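Local structure of aspartate aminotransferase, cytoplasmic (Schizosaccharomyces pombe 972h-, 6JPK) at residues Gln201-Phe206 with Asp233-Asn238; Lys213-Phe218 with Asp246-Gln251; Ser172-Ala177 with Glu207-Arg212; Pro77-Ala82 with Thr264-Tyr269; Gly128-Ile133 with Gly149-Thr154. The protein catalyses the reversible, pyridoxal phosphate-dependent transfer of an amino group from L-aspartate to 2-oxoglutarate, giving oxaloacetate and L-glutamate. The protein carries 1 engineered substitution. All coordinates share one frame; numbering follows the deposited sequence.

Contact 1: Gln201-Phe206 with Asp233-Asn238; sequences QWLSIF and DSWALN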
# COMPACT_ATOMS: atom_id res chain seq x y z
N GLN A 201 -7.48 35.22 -6.45
CA GLN A 201 -6.22 34.99 -5.75
C GLN A 201 -5.42 33.86 -6.40
O GLN A 201 -4.18 33.94 -6.51
CB GLN A 201 -6.48 34.68 -4.28
CG GLN A 201 -6.99 35.88 -3.48
CD GLN A 201 -7.46 35.50 -2.10
OE1 GLN A 201 -7.94 34.38 -1.88
NE2 GLN A 201 -7.33 36.42 -1.15
N TRP A 202 -6.11 32.80 -6.85
CA TRP A 202 -5.44 31.69 -7.52
C TRP A 202 -4.69 32.16 -8.76
O TRP A 202 -3.56 31.71 -9.02
CB TRP A 202 -6.45 30.62 -7.93
CG TRP A 202 -6.71 29.53 -6.94
CD1 TRP A 202 -7.92 29.16 -6.43
CD2 TRP A 202 -5.75 28.62 -6.40
NE1 TRP A 202 -7.76 28.08 -5.58
CE2 TRP A 202 -6.44 27.74 -5.55
CE3 TRP A 202 -4.36 28.47 -6.55
CZ2 TRP A 202 -5.79 26.73 -4.84
CZ3 TRP A 202 -3.73 27.46 -5.86
CH2 TRP A 202 -4.44 26.61 -5.00
N LEU A 203 -5.32 33.02 -9.57
CA LEU A 203 -4.68 33.47 -10.80
C LEU A 203 -3.38 34.21 -10.49
O LEU A 203 -2.37 34.03 -11.18
CB LEU A 203 -5.63 34.36 -11.59
CG LEU A 203 -6.91 33.70 -12.12
CD1 LEU A 203 -7.76 34.74 -12.84
CD2 LEU A 203 -6.58 32.53 -13.04
N SER A 204 -3.40 35.05 -9.46
CA SER A 204 -2.18 35.74 -9.04
C SER A 204 -1.15 34.75 -8.47
O SER A 204 0.05 34.91 -8.69
CB SER A 204 -2.54 36.81 -8.02
OG SER A 204 -1.40 37.29 -7.34
N ILE A 205 -1.61 33.73 -7.74
CA ILE A 205 -0.70 32.69 -7.25
C ILE A 205 -0.03 31.97 -8.42
O ILE A 205 1.18 31.75 -8.42
CB ILE A 205 -1.45 31.71 -6.33
CG1 ILE A 205 -1.77 32.36 -4.99
CG2 ILE A 205 -0.63 30.44 -6.11
CD1 ILE A 205 -2.80 31.57 -4.18
N PHE A 206 -0.82 31.59 -9.43
CA PHE A 206 -0.25 30.90 -10.59
C PHE A 206 0.76 31.77 -11.31
O PHE A 206 1.83 31.29 -11.72
CB PHE A 206 -1.36 30.47 -11.56
CG PHE A 206 -2.27 29.40 -11.02
CD1 PHE A 206 -1.80 28.49 -10.09
CD2 PHE A 206 -3.59 29.31 -11.44
CE1 PHE A 206 -2.63 27.49 -9.59
CE2 PHE A 206 -4.43 28.31 -10.96
CZ PHE A 206 -3.94 27.41 -10.03
N ASP A 233 -14.72 21.85 -7.98
CA ASP A 233 -13.67 21.50 -7.03
C ASP A 233 -12.33 21.22 -7.72
O ASP A 233 -11.29 21.36 -7.08
CB ASP A 233 -14.10 20.30 -6.18
CG ASP A 233 -15.23 20.67 -5.20
OD1 ASP A 233 -15.56 21.88 -5.12
OD2 ASP A 233 -15.78 19.77 -4.53
N SER A 234 -12.34 20.88 -9.01
CA SER A 234 -11.11 20.72 -9.78
C SER A 234 -10.74 21.98 -10.57
O SER A 234 -9.85 21.92 -11.43
CB SER A 234 -11.23 19.53 -10.73
OG SER A 234 -12.21 19.76 -11.74
N TRP A 235 -11.39 23.12 -10.28
CA TRP A 235 -11.18 24.33 -11.08
C TRP A 235 -9.71 24.75 -11.11
O TRP A 235 -9.19 25.13 -12.16
CB TRP A 235 -12.04 25.48 -10.54
CG TRP A 235 -11.81 26.75 -11.33
CD1 TRP A 235 -12.45 27.14 -12.46
CD2 TRP A 235 -10.80 27.75 -11.07
NE1 TRP A 235 -11.94 28.34 -12.91
CE2 TRP A 235 -10.93 28.73 -12.07
CE3 TRP A 235 -9.83 27.91 -10.07
CZ2 TRP A 235 -10.10 29.87 -12.12
CZ3 TRP A 235 -9.00 29.04 -10.12
CH2 TRP A 235 -9.15 30.00 -11.14
N ALA A 236 -9.03 24.72 -9.95
CA ALA A 236 -7.65 25.19 -9.89
C ALA A 236 -6.73 24.34 -10.74
O ALA A 236 -5.85 24.87 -11.43
CB ALA A 236 -7.17 25.22 -8.44
N LEU A 237 -6.90 23.01 -10.69
CA LEU A 237 -6.17 22.08 -11.55
C LEU A 237 -6.32 22.44 -13.01
O LEU A 237 -5.34 22.48 -13.76
CB LEU A 237 -6.69 20.66 -11.35
CG LEU A 237 -5.91 19.69 -10.50
CD1 LEU A 237 -5.80 20.26 -9.11
CD2 LEU A 237 -6.65 18.36 -10.52
N ASN A 238 -7.56 22.63 -13.45
CA ASN A 238 -7.81 22.86 -14.87
C ASN A 238 -7.38 24.25 -15.29
O ASN A 238 -7.02 24.46 -16.45
CB ASN A 238 -9.28 22.60 -15.18
CG ASN A 238 -9.58 21.10 -15.21
OD1 ASN A 238 -9.26 20.41 -16.17
ND2 ASN A 238 -10.15 20.60 -14.13
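Trp202 and Trp235 pass alongside one another in opposite senses where helix 199-211 meets the start of helix 235-241. Their planes stand at 49°, an oblique pairing with 5.8 Å between the centroid of the Trp202 five-membered ring and that of the Trp235 six-membered ring. The touching is done by the rim of Trp235: CB of Trp202 lies in the plane of that indole, at its edge, 3.7 Å from Trp235 CZ3. CG of Trp235 is anti to its backbone N (chi1 178°), which starts the indole on its way to the other helix. Leu203 crosses the same indole at about a right angle, its CD2 4.1 Å from Trp235 CH2.

Ala236 covers a face of Trp202. Its CB sits 4.1 Å from the centroid of the five-membered ring and only 18° off the normal, a CH-pi contact. A methyl suits this place because the backbones come close, with CA of Trp202 7.3 Å from CA of Ala236. Beyond it, Phe206 brings CZ to 3.5 Å from the carbonyl O of Ala236, while its ring meets Phe240 edge-to-face. Arg199 makes a cation-pi contact with Trp235.

Between the two segments cohesion therefore comes from dispersion and weak CH-pi attraction, with shape and apolar surface, rather than directed polar bonds, fixing how the helices sit together away from the annotated sites.

Contact 2: Lys213-Phe218 with Asp246-Gln251; sequences KHLVVF and DFFVCQ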
# COMPACT_ATOMS: atom_id res chain seq x y z
N LYS A 213 9.31 29.89 -11.86
CA LYS A 213 9.61 28.59 -12.45
C LYS A 213 9.55 27.47 -11.41
O LYS A 213 10.31 26.50 -11.49
CB LYS A 213 10.98 28.59 -13.16
CG LYS A 213 11.22 29.81 -14.05
CD LYS A 213 12.56 29.69 -14.78
CE LYS A 213 12.96 31.02 -15.40
NZ LYS A 213 11.92 31.53 -16.34
N HIS A 214 8.65 27.60 -10.43
CA HIS A 214 8.50 26.57 -9.42
C HIS A 214 7.82 25.34 -10.02
O HIS A 214 7.10 25.43 -11.02
CB HIS A 214 7.67 27.09 -8.24
CG HIS A 214 8.31 28.22 -7.49
ND1 HIS A 214 9.66 28.25 -7.20
CD2 HIS A 214 7.79 29.35 -6.96
CE1 HIS A 214 9.93 29.35 -6.53
NE2 HIS A 214 8.81 30.03 -6.37
N LEU A 215 8.06 24.19 -9.40
CA LEU A 215 7.41 22.94 -9.78
C LEU A 215 6.18 22.73 -8.90
O LEU A 215 6.26 22.80 -7.67
CB LEU A 215 8.39 21.77 -9.64
CG LEU A 215 7.78 20.38 -9.81
CD1 LEU A 215 7.18 20.26 -11.20
CD2 LEU A 215 8.82 19.29 -9.58
N VAL A 216 5.03 22.47 -9.53
CA VAL A 216 3.74 22.44 -8.83
C VAL A 216 3.29 21.00 -8.63
O VAL A 216 3.28 20.19 -9.57
CB VAL A 216 2.68 23.25 -9.60
CG1 VAL A 216 1.30 22.99 -9.03
CG2 VAL A 216 3.02 24.75 -9.54
N VAL A 217 2.91 20.68 -7.39
CA VAL A 217 2.26 19.42 -7.01
C VAL A 217 0.92 19.78 -6.35
O VAL A 217 0.90 20.43 -5.31
CB VAL A 217 3.12 18.59 -6.04
CG1 VAL A 217 2.41 17.28 -5.68
CG2 VAL A 217 4.51 18.35 -6.60
N PHE A 218 -0.18 19.38 -6.99
CA PHE A 218 -1.51 19.55 -6.41
C PHE A 218 -1.89 18.33 -5.60
O PHE A 218 -1.73 17.19 -6.06
CB PHE A 218 -2.57 19.76 -7.49
CG PHE A 218 -2.58 21.13 -8.10
CD1 PHE A 218 -3.13 22.20 -7.42
CD2 PHE A 218 -2.08 21.33 -9.38
CE1 PHE A 218 -3.16 23.47 -8.00
CE2 PHE A 218 -2.11 22.60 -9.97
CZ PHE A 218 -2.65 23.67 -9.27
N ASP A 246 4.46 21.18 -17.16
CA ASP A 246 4.16 19.88 -16.59
C ASP A 246 4.06 20.00 -15.06
O ASP A 246 4.66 20.90 -14.45
CB ASP A 246 5.16 18.80 -17.02
CG ASP A 246 6.64 19.24 -16.99
OD1 ASP A 246 6.96 20.39 -17.37
OD2 ASP A 246 7.49 18.37 -16.66
N PHE A 247 3.25 19.13 -14.46
CA PHE A 247 3.00 19.20 -13.02
C PHE A 247 2.47 17.85 -12.55
O PHE A 247 2.19 16.96 -13.36
CB PHE A 247 2.03 20.34 -12.66
CG PHE A 247 0.62 20.18 -13.23
CD1 PHE A 247 0.36 20.44 -14.58
CD2 PHE A 247 -0.44 19.81 -12.41
CE1 PHE A 247 -0.94 20.31 -15.10
CE2 PHE A 247 -1.74 19.67 -12.92
CZ PHE A 247 -1.99 19.92 -14.27
N PHE A 248 2.31 17.71 -11.22
CA PHE A 248 1.88 16.47 -10.58
C PHE A 248 0.57 16.66 -9.84
O PHE A 248 0.27 17.75 -9.34
CB PHE A 248 2.91 15.96 -9.56
CG PHE A 248 4.22 15.57 -10.17
CD1 PHE A 248 5.16 16.54 -10.51
CD2 PHE A 248 4.53 14.23 -10.39
CE1 PHE A 248 6.38 16.19 -11.07
CE2 PHE A 248 5.76 13.86 -10.94
CZ PHE A 248 6.68 14.84 -11.29
N VAL A 249 -0.21 15.58 -9.75
CA VAL A 249 -1.47 15.58 -9.01
C VAL A 249 -1.53 14.31 -8.16
O VAL A 249 -1.31 13.21 -8.68
CB VAL A 249 -2.69 15.65 -9.94
CG1 VAL A 249 -3.98 15.70 -9.11
CG2 VAL A 249 -2.60 16.84 -10.90
N CYS A 250 -1.85 14.47 -6.88
CA CYS A 250 -2.09 13.34 -5.98
C CYS A 250 -3.56 13.33 -5.58
O CYS A 250 -4.04 14.27 -4.95
CB CYS A 250 -1.20 13.43 -4.74
SG CYS A 250 0.55 13.60 -5.13
N GLN A 251 -4.26 12.25 -5.93
CA GLN A 251 -5.71 12.19 -5.89
C GLN A 251 -6.15 11.07 -4.96
O GLN A 251 -5.62 9.96 -5.02
CB GLN A 251 -6.27 11.95 -7.30
CG GLN A 251 -7.75 11.68 -7.42
CD GLN A 251 -8.12 11.29 -8.86
OE1 GLN A 251 -7.32 10.65 -9.54
NE2 GLN A 251 -9.29 11.72 -9.32
O HOH W 1 4.71 22.79 -12.42
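Three backbone hydrogen bonds zip Val216 and Phe218 to Phe248 and Cys250 across two neighbouring parallel strands of the large sheet. Phe248 N gives a bond to Val216 O (3.1 Å), Phe218 N one to Phe248 O (2.9 Å), and Cys250 N one to Phe218 O (2.8 Å). Nearer the strand starts a water takes over, accepting from Val216 N and donating to Asp246 O. The carboxylate of Asp246 turns elsewhere, to Tyr269 and to backbone nitrogens of Ser2 and Asp3 of the second subunit.

Side chains pack on both faces. On that of Val217 and Phe248, the valine methyl CG1 lies 4.1 Å from Phe248 CB and 4.2 Å from Cys250 SG, while Leu215 CD1 reaches the edge of the Phe248 ring at CE1. On the other, CD2 of Phe247 lies at the edge of the Phe218 ring, 3.8 Å from Phe218 CD2, with the planes at 84°. CG of Phe247, set between its own backbone N and carbonyl carbon (chi1 64°), leaves toward the side where Phe218 lies. An alanine at Phe218 would probably open a gap beside the Phe247 ring and Leu237 of helix 235-241.

Beta-branched and aromatic residues suit a strand wrapped by helices: most backbone polar groups between these strands pair with each other or through the water, and bulky hydrocarbon fills both faces of the sheet at the core of this aminotransferase domain.

Contact 3: Ser172-Ala177 with Glu207-Arg212; sequences STIKSA and ESLLSR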
# COMPACT_ATOMS: atom_id res chain seq x y z
N SER A 172 4.16 36.41 -1.12
CA SER A 172 5.49 36.92 -0.87
C SER A 172 6.50 35.77 -0.78
O SER A 172 7.62 35.88 -1.30
CB SER A 172 5.48 37.76 0.41
OG SER A 172 6.79 38.11 0.79
N THR A 173 6.11 34.66 -0.15
CA THR A 173 6.98 33.49 -0.09
C THR A 173 7.21 32.90 -1.48
O THR A 173 8.34 32.51 -1.81
CB THR A 173 6.39 32.45 0.86
OG1 THR A 173 6.37 32.99 2.19
CG2 THR A 173 7.24 31.16 0.88
N ILE A 174 6.18 32.85 -2.32
CA ILE A 174 6.37 32.35 -3.68
C ILE A 174 7.42 33.18 -4.41
O ILE A 174 8.31 32.63 -5.07
CB ILE A 174 5.03 32.33 -4.44
CG1 ILE A 174 4.09 31.27 -3.86
CG2 ILE A 174 5.29 32.09 -5.95
CD1 ILE A 174 2.66 31.35 -4.36
N LYS A 175 7.35 34.50 -4.30
CA LYS A 175 8.27 35.34 -5.06
C LYS A 175 9.70 35.24 -4.54
O LYS A 175 10.64 35.35 -5.33
CB LYS A 175 7.81 36.79 -5.04
CG LYS A 175 6.45 37.02 -5.68
CD LYS A 175 5.99 38.45 -5.38
CE LYS A 175 4.80 38.84 -6.24
NZ LYS A 175 4.12 40.06 -5.72
N SER A 176 9.90 35.02 -3.24
CA SER A 176 11.25 35.03 -2.69
C SER A 176 11.89 33.65 -2.64
O SER A 176 13.11 33.56 -2.45
CB SER A 176 11.24 35.64 -1.27
OG SER A 176 10.45 34.84 -0.41
N ALA A 177 11.12 32.58 -2.79
CA ALA A 177 11.69 31.25 -2.78
C ALA A 177 12.62 31.07 -3.98
O ALA A 177 12.37 31.64 -5.04
CB ALA A 177 10.59 30.18 -2.80
N GLU A 207 0.45 33.06 -11.47
CA GLU A 207 1.37 33.97 -12.15
C GLU A 207 2.74 34.00 -11.47
O GLU A 207 3.78 33.95 -12.14
CB GLU A 207 0.77 35.38 -12.20
CG GLU A 207 1.68 36.41 -12.87
CD GLU A 207 1.92 37.65 -12.01
OE1 GLU A 207 0.94 38.16 -11.40
OE2 GLU A 207 3.08 38.12 -11.94
N SER A 208 2.76 34.10 -10.15
CA SER A 208 4.04 34.18 -9.45
C SER A 208 4.76 32.84 -9.44
O SER A 208 5.99 32.79 -9.53
CB SER A 208 3.83 34.71 -8.03
OG SER A 208 3.45 36.07 -8.06
N LEU A 209 4.01 31.73 -9.32
CA LEU A 209 4.63 30.41 -9.42
C LEU A 209 5.33 30.22 -10.76
O LEU A 209 6.44 29.67 -10.81
CB LEU A 209 3.58 29.30 -9.22
CG LEU A 209 3.01 29.05 -7.82
CD1 LEU A 209 1.71 28.23 -7.93
CD2 LEU A 209 4.01 28.32 -6.94
N LEU A 210 4.70 30.65 -11.86
CA LEU A 210 5.34 30.52 -13.17
C LEU A 210 6.51 31.49 -13.32
O LEU A 210 7.53 31.14 -13.92
CB LEU A 210 4.33 30.74 -14.28
CG LEU A 210 3.05 29.92 -14.15
CD1 LEU A 210 1.97 30.61 -14.93
CD2 LEU A 210 3.23 28.51 -14.63
N SER A 211 6.37 32.71 -12.81
CA SER A 211 7.45 33.69 -12.91
C SER A 211 8.72 33.19 -12.21
O SER A 211 9.83 33.51 -12.65
CB SER A 211 7.01 35.02 -12.31
OG SER A 211 8.01 35.99 -12.50
N ARG A 212 8.57 32.41 -11.14
CA ARG A 212 9.70 31.84 -10.42
C ARG A 212 10.04 30.43 -10.87
O ARG A 212 10.95 29.82 -10.31
CB ARG A 212 9.43 31.85 -8.92
CG ARG A 212 9.37 33.25 -8.31
CD ARG A 212 10.69 33.99 -8.50
NE ARG A 212 11.69 33.58 -7.50
CZ ARG A 212 12.95 33.99 -7.48
NH1 ARG A 212 13.41 34.82 -8.43
NH2 ARG A 212 13.77 33.58 -6.52
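Arg212 holds Ala177 through hydrogen bonds from two nitrogens to a single carbonyl oxygen. NH2 of Arg212 lies 2.8 Å from Ala177 O, and NE gives a longer bond of 3.2 Å to that same atom. The oxygen is close to the guanidinium plane, and the side chain turns twice, about CB-CG and CG-CD (chi2 -61°, chi3 -81°), folding over Lys175 O on the way. An alanine at Arg212 would probably leave Ala177 O without these two donors, and so without its tie to the end of helix 199-211.

Apolar contact centres on Ile174, whose CG2 is 3.6 Å from Ser208 CB and 4.1 Å from Leu209 CD2. Serine suits this place because its small side chain lets the helices approach. The extended Lys175 lays CE against Ser208 OG on the exposed side.

The two short helical segments run nearly parallel, 13° apart with axes 8.8 Å from each other. Beneath them, Ile174, Ala177 and Leu209 rest on Phe183 of strand 182-186, while His214 bonds to Ile174 O.

Contact 4: Pro77-Ala82 with Thr264-Tyr269; sequences PRFTKA and TGCMHY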
# COMPACT_ATOMS: atom_id res chain seq x y z
N PRO A 77 -6.47 -0.50 -15.36
CA PRO A 77 -6.46 0.56 -16.38
C PRO A 77 -7.76 1.35 -16.47
O PRO A 77 -7.71 2.58 -16.66
CB PRO A 77 -6.17 -0.20 -17.68
CG PRO A 77 -5.41 -1.42 -17.22
CD PRO A 77 -6.04 -1.80 -15.90
N ARG A 78 -8.92 0.71 -16.33
CA ARG A 78 -10.14 1.49 -16.42
C ARG A 78 -10.34 2.37 -15.19
O ARG A 78 -11.13 3.32 -15.25
CB ARG A 78 -11.36 0.59 -16.64
CG ARG A 78 -11.43 -0.60 -15.73
CD ARG A 78 -12.17 -1.76 -16.42
NE ARG A 78 -12.17 -2.96 -15.59
CZ ARG A 78 -12.95 -3.10 -14.52
NH1 ARG A 78 -13.77 -2.11 -14.18
NH2 ARG A 78 -12.90 -4.22 -13.79
N PHE A 79 -9.66 2.06 -14.08
CA PHE A 79 -9.65 3.00 -12.97
C PHE A 79 -8.71 4.17 -13.22
O PHE A 79 -9.12 5.33 -13.09
CB PHE A 79 -9.26 2.30 -11.66
CG PHE A 79 -8.94 3.27 -10.54
CD1 PHE A 79 -9.96 3.95 -9.87
CD2 PHE A 79 -7.62 3.52 -10.17
CE1 PHE A 79 -9.67 4.84 -8.85
CE2 PHE A 79 -7.31 4.41 -9.14
CZ PHE A 79 -8.34 5.08 -8.48
N THR A 80 -7.44 3.90 -13.57
CA THR A 80 -6.51 5.01 -13.71
C THR A 80 -6.96 5.96 -14.81
O THR A 80 -6.82 7.19 -14.67
CB THR A 80 -5.08 4.53 -13.98
OG1 THR A 80 -5.05 3.78 -15.20
CG2 THR A 80 -4.54 3.67 -12.82
N LYS A 81 -7.52 5.43 -15.89
CA LYS A 81 -8.00 6.32 -16.95
C LYS A 81 -9.18 7.16 -16.47
O LYS A 81 -9.21 8.38 -16.68
CB LYS A 81 -8.37 5.53 -18.20
CG LYS A 81 -8.74 6.42 -19.41
CD LYS A 81 -9.20 5.59 -20.60
CE LYS A 81 -9.58 6.46 -21.79
NZ LYS A 81 -10.30 5.66 -22.83
N ALA A 82 -10.16 6.52 -15.82
CA ALA A 82 -11.34 7.25 -15.34
C ALA A 82 -10.99 8.25 -14.24
O ALA A 82 -11.60 9.32 -14.16
CB ALA A 82 -12.39 6.26 -14.82
N THR A 264 -7.94 3.78 -1.99
CA THR A 264 -8.12 4.00 -3.42
C THR A 264 -7.68 5.43 -3.78
O THR A 264 -8.32 6.41 -3.37
CB THR A 264 -9.57 3.74 -3.83
OG1 THR A 264 -9.95 2.43 -3.40
CG2 THR A 264 -9.73 3.83 -5.34
N GLY A 265 -6.60 5.53 -4.55
CA GLY A 265 -6.06 6.81 -4.96
C GLY A 265 -5.29 6.66 -6.25
O GLY A 265 -5.15 5.56 -6.79
N CYS A 266 -4.79 7.79 -6.75
CA CYS A 266 -4.04 7.78 -7.99
C CYS A 266 -3.06 8.95 -8.00
O CYS A 266 -3.42 10.06 -7.59
CB CYS A 266 -4.99 7.87 -9.19
SG CYS A 266 -4.25 7.27 -10.72
N MET A 267 -1.83 8.70 -8.45
CA MET A 267 -0.88 9.78 -8.71
C MET A 267 -0.83 10.03 -10.21
O MET A 267 -0.84 9.08 -11.00
CB MET A 267 0.53 9.43 -8.20
CG MET A 267 1.49 10.64 -8.12
SD MET A 267 3.06 10.44 -9.02
CE MET A 267 2.55 10.66 -10.71
N HIS A 268 -0.79 11.30 -10.60
CA HIS A 268 -0.74 11.67 -12.01
C HIS A 268 0.41 12.63 -12.25
O HIS A 268 0.61 13.57 -11.47
CB HIS A 268 -2.04 12.35 -12.49
CG HIS A 268 -3.29 11.61 -12.14
ND1 HIS A 268 -3.85 10.67 -12.98
CD2 HIS A 268 -4.09 11.67 -11.05
CE1 HIS A 268 -4.94 10.17 -12.41
NE2 HIS A 268 -5.11 10.77 -11.24
N TYR A 269 1.16 12.39 -13.32
CA TYR A 269 2.09 13.35 -13.89
C TYR A 269 1.52 13.80 -15.22
O TYR A 269 1.25 12.97 -16.10
CB TYR A 269 3.48 12.76 -14.06
CG TYR A 269 4.44 13.61 -14.89
CD1 TYR A 269 4.94 14.81 -14.39
CD2 TYR A 269 4.84 13.21 -16.15
CE1 TYR A 269 5.81 15.59 -15.15
CE2 TYR A 269 5.70 13.97 -16.92
CZ TYR A 269 6.19 15.16 -16.42
OH TYR A 269 7.07 15.93 -17.17
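Phe79 drives the close part of this contact, pressing the far end of its ring against strand 264-270. Its CG is anti to the backbone N (chi1 167°). At the tip of the ring Phe79 CE2 is 3.4 Å from Gly265 O, which lies in the ring plane at its edge. CH groups at an aromatic rim carry slight positive charge, so the meeting with a carbonyl oxygen is probably mildly favourable. Thr264 crosses the ring obliquely, its methyl CG2 3.7 Å from CE1 of Phe79, and Cys266 CB stands 4.2 Å from Phe79 CE2. A flat apolar residue suits this layer between helix and sheet, which Ala300 and Ala303 of helix 297-308 also line.

The contact sets a helix upon the large mixed sheet of the fold, in which strand 264-270 runs antiparallel to both its neighbours, 100-106 and 247-252. Helix 77-82 and strand 264-269 cross at -63°, their axes 9.2 Å apart.

Toward Thr80 the fit slackens. Its methyl CG2 comes no nearer than 4.2 Å to Cys266 SG, and Thr80 O lies equally far from His268 CE1, at the edge of the imidazole. That ring is committed elsewhere, ND1 bonding to Ser102 and NE2 to Gln251. Around the helix from these contacts, the exposed Lys81 starts its side chain away from the strand, as fits a charged residue at the surface.

Contact 5: Gly128-Ile133 with Gly149-Thr154; sequences GAHVYI and GVTVET. Engineered in segment 149-154: Glu153 (natural residue Asp).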
# COMPACT_ATOMS: atom_id res chain seq x y z
N GLY A 128 18.85 20.60 -5.86
CA GLY A 128 18.83 21.06 -4.49
C GLY A 128 17.56 21.79 -4.08
O GLY A 128 17.56 22.49 -3.07
N ALA A 129 16.47 21.64 -4.84
CA ALA A 129 15.23 22.35 -4.53
C ALA A 129 14.63 21.87 -3.21
O ALA A 129 14.69 20.69 -2.88
CB ALA A 129 14.20 22.14 -5.65
N HIS A 130 14.01 22.79 -2.48
CA HIS A 130 13.21 22.46 -1.31
C HIS A 130 11.74 22.36 -1.71
O HIS A 130 11.33 22.87 -2.75
CB HIS A 130 13.37 23.51 -0.21
CG HIS A 130 14.77 23.71 0.27
ND1 HIS A 130 15.11 24.66 1.21
CD2 HIS A 130 15.93 23.08 -0.07
CE1 HIS A 130 16.42 24.62 1.43
NE2 HIS A 130 16.94 23.67 0.67
N VAL A 131 10.94 21.72 -0.85
CA VAL A 131 9.49 21.67 -1.04
C VAL A 131 8.84 22.62 -0.04
O VAL A 131 9.24 22.69 1.12
CB VAL A 131 8.92 20.23 -0.91
CG1 VAL A 131 9.21 19.62 0.46
CG2 VAL A 131 7.40 20.23 -1.19
N TYR A 132 7.84 23.36 -0.52
CA TYR A 132 7.10 24.33 0.27
C TYR A 132 5.68 23.82 0.50
O TYR A 132 4.98 23.49 -0.46
CB TYR A 132 7.05 25.70 -0.41
CG TYR A 132 8.34 26.49 -0.30
CD1 TYR A 132 9.48 26.10 -0.99
CD2 TYR A 132 8.40 27.64 0.49
CE1 TYR A 132 10.66 26.82 -0.90
CE2 TYR A 132 9.58 28.37 0.59
CZ TYR A 132 10.70 27.95 -0.10
OH TYR A 132 11.87 28.66 -0.02
N ILE A 133 5.28 23.76 1.76
CA ILE A 133 3.96 23.31 2.17
C ILE A 133 3.29 24.43 2.97
O ILE A 133 3.96 25.30 3.53
CB ILE A 133 4.04 22.03 3.02
CG1 ILE A 133 4.63 22.36 4.39
CG2 ILE A 133 4.90 20.99 2.31
CD1 ILE A 133 4.87 21.14 5.25
N GLY A 149 14.28 12.68 2.32
CA GLY A 149 15.49 13.45 2.19
C GLY A 149 15.33 14.83 1.60
O GLY A 149 16.33 15.48 1.30
N VAL A 150 14.10 15.31 1.41
CA VAL A 150 13.87 16.65 0.88
C VAL A 150 13.70 17.62 2.04
O VAL A 150 13.03 17.32 3.04
CB VAL A 150 12.65 16.67 -0.06
CG1 VAL A 150 12.50 18.06 -0.72
CG2 VAL A 150 12.79 15.60 -1.12
N THR A 151 14.31 18.79 1.92
CA THR A 151 14.15 19.85 2.91
C THR A 151 12.79 20.54 2.70
O THR A 151 12.43 20.88 1.57
CB THR A 151 15.29 20.87 2.80
OG1 THR A 151 16.53 20.21 3.06
CG2 THR A 151 15.11 22.04 3.80
N VAL A 152 12.07 20.73 3.80
CA VAL A 152 10.70 21.24 3.80
C VAL A 152 10.71 22.68 4.33
O VAL A 152 11.25 22.95 5.41
CB VAL A 152 9.78 20.34 4.64
CG1 VAL A 152 8.37 20.94 4.78
CG2 VAL A 152 9.71 18.92 4.02
N GLU A 153 10.15 23.59 3.56
CA GLU A 153 9.91 24.97 3.97
C GLU A 153 8.40 25.17 4.02
O GLU A 153 7.62 24.30 3.61
CB GLU A 153 10.57 25.96 3.00
CG GLU A 153 12.02 25.64 2.68
CD GLU A 153 12.97 26.07 3.79
OE1 GLU A 153 12.51 26.67 4.79
OE2 GLU A 153 14.20 25.81 3.66
N THR A 154 7.96 26.33 4.51
CA THR A 154 6.53 26.58 4.54
C THR A 154 6.23 27.92 3.87
O THR A 154 7.09 28.80 3.74
CB THR A 154 5.93 26.56 5.97
OG1 THR A 154 6.36 27.71 6.69
CG2 THR A 154 6.36 25.31 6.74
O HOH W 2 15.92 19.44 -0.49
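A beta-alpha-beta unit, strand 131-135, helix 140-147 and strand 152-159, brings His130 and Glu153 together across two adjacent parallel strands. Backbone bonds pair the strands: Val131 N to Thr151 O (3.0 Å), Glu153 N to Val131 O (2.8 Å) and Ile133 N to Glu153 O. Before they join fully, a water accepts from Thr151 N and donates to Ala129 O.

The chain of Glu153, an engineered residue where the natural sequence has Asp, turns about CB-CG (chi2 -78°), bringing CD round toward His130. Its OE2 uses the anti lone pair to accept from His130 ND1 at 2.9 Å, a bond bent to 132° at the hydrogen. Thr151 CG2 sits over the centre of the imidazole, 3.7 Å from its centroid. Alongside, Glu153 CB lies over the middle of the Tyr132 ring, 3.6 Å from the centroid, while Phe183 stacks on that tyrosine. The opposite face of the sheet is mainly aliphatic, with Ile133 CD1 3.5 Å from Val152 CG1 and Val131 CG1 3.7 Å from Val152 CG2, beneath helix 140-147.

The chemistry divides by face: branched hydrocarbon suits the side buried by the helix, whereas on the partly exposed side a carboxylate near His130 would probably favour the protonated imidazole.

In the fold
Along the chain contact 5 closes first, then contact 3, while contacts 1 and 2 interleave; contact 4, joining residues 182 positions apart, encloses all of them. Contacts 2, 4 and 5 reach the same large mixed sheet, with contacts 2 and 4 meeting through neighbouring strands 247-252 and 264-270, and contact 5 about 14 Å from contact 2 between centres. Contacts 1 and 3 share helix 199-211 and lie about 15 Å apart, centre to centre. Contact 1 packs on contact 2 through Leu237 and Phe218, and contact 3 on contact 5 through Ala177 and Tyr132. Helices thus layer the sheet, building the large domain of this aminotransferase, which carries Lys255, the probable cofactor-binding lysine.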